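Local coordinates for cyclic di-GMP receptor atypical PilZ domain-containing protein (Xanthomonas campestris pv. campestris, PDB 3RQA), which is of unknown function but forms a tetramer of PilZ domains through an unusual helical bundle and is probably related to cyclic di-GMP receptors, at residues L141-L146 / L159-L164. Numbering follows the deposited sequence.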
ATOM      1  N   LEU C 141     -16.097  15.768   6.554  1.00 29.19           N
ATOM      2  CA  LEU C 141     -17.521  15.882   6.815  1.00 28.16           C
ATOM      3  C   LEU C 141     -18.138  17.159   6.229  1.00 27.90           C
ATOM      4  O   LEU C 141     -17.811  18.271   6.655  1.00 28.47           O
ATOM      5  CB  LEU C 141     -17.774  15.858   8.326  1.00 27.15           C
ATOM      6  CG  LEU C 141     -17.295  14.620   9.100  1.00 30.77           C
ATOM      7  CD1 LEU C 141     -17.673  14.756  10.577  1.00 30.11           C
ATOM      8  CD2 LEU C 141     -17.914  13.371   8.504  1.00 26.54           C
ATOM      9  N   PRO C 142     -19.013  17.016   5.221  1.00 27.30           N
ATOM     10  CA  PRO C 142     -19.667  18.177   4.607  1.00 26.95           C
ATOM     11  C   PRO C 142     -20.342  18.977   5.723  1.00 27.63           C
ATOM     12  O   PRO C 142     -20.927  18.393   6.634  1.00 25.67           O
ATOM     13  CB  PRO C 142     -20.677  17.541   3.664  1.00 28.49           C
ATOM     14  CG  PRO C 142     -19.940  16.323   3.187  1.00 27.77           C
ATOM     15  CD  PRO C 142     -19.302  15.786   4.463  1.00 29.55           C
ATOM     16  N   ALA C 143     -20.249  20.304   5.661  1.00 26.87           N
ATOM     17  CA  ALA C 143     -20.838  21.148   6.696  1.00 26.23           C
ATOM     18  C   ALA C 143     -21.138  22.568   6.218  1.00 26.27           C
ATOM     19  O   ALA C 143     -20.636  23.009   5.186  1.00 27.28           O
ATOM     20  CB  ALA C 143     -19.908  21.204   7.896  1.00 22.97           C
ATOM     21  N   ASP C 144     -21.963  23.275   6.981  1.00 26.39           N
ATOM     22  CA  ASP C 144     -22.313  24.651   6.670  1.00 29.35           C
ATOM     23  C   ASP C 144     -21.846  25.547   7.821  1.00 29.69           C
ATOM     24  O   ASP C 144     -21.808  25.134   8.984  1.00 26.83           O
ATOM     25  CB  ASP C 144     -23.824  24.801   6.462  1.00 33.92           C
ATOM     26  CG  ASP C 144     -24.309  24.128   5.178  1.00 42.72           C
ATOM     27  OD1 ASP C 144     -25.470  24.356   4.767  1.00 47.55           O
ATOM     28  OD2 ASP C 144     -23.530  23.362   4.572  1.00 46.73           O
ATOM     29  N   VAL C 145     -21.457  26.768   7.486  1.00 29.66           N
ATOM     30  CA  VAL C 145     -21.009  27.710   8.500  1.00 30.41           C
ATOM     31  C   VAL C 145     -22.227  28.341   9.175  1.00 30.13           C
ATOM     32  O   VAL C 145     -23.033  29.000   8.514  1.00 29.55           O
ATOM     33  CB  VAL C 145     -20.152  28.838   7.875  1.00 31.08           C
ATOM     34  CG1 VAL C 145     -19.727  29.828   8.955  1.00 30.16           C
ATOM     35  CG2 VAL C 145     -18.935  28.242   7.176  1.00 30.98           C
ATOM     36  N   LEU C 146     -22.358  28.122  10.482  1.00 29.58           N
ATOM     37  CA  LEU C 146     -23.458  28.685  11.264  1.00 30.86           C
ATOM     38  C   LEU C 146     -23.059  30.082  11.724  1.00 31.00           C
ATOM     39  O   LEU C 146     -23.855  31.021  11.661  1.00 32.60           O
ATOM     40  CB  LEU C 146     -23.741  27.849  12.519  1.00 33.82           C
ATOM     41  CG  LEU C 146     -24.327  26.437  12.510  1.00 35.04           C
ATOM     42  CD1 LEU C 146     -24.626  26.051  13.951  1.00 34.45           C
ATOM     43  CD2 LEU C 146     -25.600  26.376  11.708  1.00 36.19           C
ATOM     44  N   LEU C 159     -19.230  25.207  12.621  1.00 28.35           N
ATOM     45  CA  LEU C 159     -19.729  24.430  11.504  1.00 29.87           C
ATOM     46  C   LEU C 159     -20.724  23.356  11.964  1.00 29.70           C
ATOM     47  O   LEU C 159     -20.485  22.653  12.944  1.00 28.66           O
ATOM     48  CB  LEU C 159     -18.571  23.751  10.767  1.00 29.24           C
ATOM     49  CG  LEU C 159     -17.411  24.527  10.122  1.00 33.02           C
ATOM     50  CD1 LEU C 159     -17.948  25.553   9.154  1.00 31.73           C
ATOM     51  CD2 LEU C 159     -16.562  25.180  11.179  1.00 33.11           C
ATOM     52  N   ARG C 160     -21.834  23.235  11.241  1.00 31.58           N
ATOM     53  CA  ARG C 160     -22.842  22.228  11.546  1.00 31.55           C
ATOM     54  C   ARG C 160     -22.760  21.182  10.441  1.00 30.71           C
ATOM     55  O   ARG C 160     -22.912  21.520   9.263  1.00 28.92           O
ATOM     56  CB  ARG C 160     -24.243  22.841  11.558  1.00 35.06           C
ATOM     57  CG  ARG C 160     -25.320  21.838  11.939  1.00 39.66           C
ATOM     58  CD  ARG C 160     -26.487  21.892  10.986  1.00 43.76           C
ATOM     59  NE  ARG C 160     -27.298  23.092  11.160  1.00 48.12           N
ATOM     60  CZ  ARG C 160     -27.663  23.897  10.163  1.00 48.74           C
ATOM     61  NH1 ARG C 160     -27.277  23.632   8.923  1.00 46.58           N
ATOM     62  NH2 ARG C 160     -28.426  24.955  10.408  1.00 48.49           N
ATOM     63  N   PHE C 161     -22.514  19.924  10.813  1.00 27.21           N
ATOM     64  CA  PHE C 161     -22.398  18.859   9.819  1.00 26.30           C
ATOM     65  C   PHE C 161     -23.724  18.636   9.104  1.00 25.25           C
ATOM     66  O   PHE C 161     -24.789  18.807   9.692  1.00 23.84           O
ATOM     67  CB  PHE C 161     -21.955  17.518  10.457  1.00 25.14           C
ATOM     68  CG  PHE C 161     -20.699  17.615  11.302  1.00 25.68           C
ATOM     69  CD1 PHE C 161     -19.531  18.175  10.786  1.00 22.37           C
ATOM     70  CD2 PHE C 161     -20.694  17.144  12.617  1.00 23.81           C
ATOM     71  CE1 PHE C 161     -18.378  18.273  11.566  1.00 23.61           C
ATOM     72  CE2 PHE C 161     -19.549  17.234  13.409  1.00 25.00           C
ATOM     73  CZ  PHE C 161     -18.390  17.800  12.883  1.00 24.82           C
ATOM     74  N   ALA C 162     -23.645  18.281   7.826  1.00 25.01           N
ATOM     75  CA  ALA C 162     -24.841  17.970   7.054  1.00 28.30           C
ATOM     76  C   ALA C 162     -25.268  16.620   7.650  1.00 29.39           C
ATOM     77  O   ALA C 162     -24.448  15.939   8.264  1.00 29.53           O
ATOM     78  CB  ALA C 162     -24.491  17.820   5.577  1.00 26.35           C
ATOM     79  N   PRO C 163     -26.544  16.223   7.496  1.00 29.85           N
ATOM     80  CA  PRO C 163     -26.964  14.936   8.067  1.00 29.41           C
ATOM     81  C   PRO C 163     -25.957  13.836   7.791  1.00 28.74           C
ATOM     82  O   PRO C 163     -25.560  13.630   6.648  1.00 28.55           O
ATOM     83  CB  PRO C 163     -28.308  14.688   7.397  1.00 29.80           C
ATOM     84  CG  PRO C 163     -28.858  16.079   7.298  1.00 31.08           C
ATOM     85  CD  PRO C 163     -27.668  16.870   6.794  1.00 30.92           C
ATOM     86  N   LEU C 164     -25.554  13.137   8.849  1.00 29.15           N
ATOM     87  CA  LEU C 164     -24.567  12.067   8.764  1.00 29.53           C
ATOM     88  C   LEU C 164     -25.113  10.688   8.415  1.00 30.22           C
ATOM     89  O   LEU C 164     -24.342   9.782   8.105  1.00 30.79           O
ATOM     90  CB  LEU C 164     -23.806  11.955  10.090  1.00 28.14           C
ATOM     91  CG  LEU C 164     -23.098  13.231  10.561  1.00 28.35           C
ATOM     92  CD1 LEU C 164     -22.913  13.187  12.056  1.00 26.93           C
ATOM     93  CD2 LEU C 164     -21.763  13.380   9.848  1.00 24.73           C
TER
HETATM   94  O   HOH W   1     -21.671  15.846   7.376  1.00 28.42           O
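Residues 141-146 and 159-164 belong to the two arms of a beta hairpin and illustrate how an antiparallel pairing sends Asp144 and Arg160 to one face of the sheet and Ala143, Val145, Leu159 and Phe161 to the other. Around the hydrogen-bonded pair Asp144-Arg160 the amides exchange two bonds: Arg160 N reaches Asp144 O at 2.9 Å within the carbonyl plane, whereas Asp144 N approaches Arg160 O from above the carbonyl plane of Arg160. Just beyond the strand end, Ala162 N donates to Pro142 O at 3.0 Å in a nearly straight bond (171°), and a water donates to both Pro142 O and Ala162 O, tying the departing chain to its partner strand.

Arg160 is the side chain to trace outward. Its CB lies 3.7 Å from Leu146 CG. With CG anti to the backbone N (chi1 -177°), the chain then bends at chi2 and chi3, so that the guanidinium passes over Leu146, whose methyl CD2 sits on one of its faces against NE, CZ and NH2, nearest Arg160 NH2 at 3.4 Å. NE forms a salt bridge with Glu17, while NH1 stays beyond salt-bridge range of Asp144 OD1.

On the opposite face, Ala143, Val145, Leu159 and Phe161 are buried. Leu159 CD1 presses tightly on Val145 CG2 (3.5 Å), the two side chains lying side by side. Flanking this group, Leu141 places CD1 over the Phe161 ring in a CH-pi contact, 3.8 Å from the centroid, and its CD2 meets Leu164 CD2.

Strands 139-150 and 155-161 are neighbours in the antiparallel barrel of the PilZ domain. Val127 of strand 124-129 touches Ala143, Leu159 and Phe161, Phe33 of strand 24-34 packs on Val145 and Leu159, helix 12-19 covers Leu146 and Arg160, and Leu164 leads directly into helix 165-185.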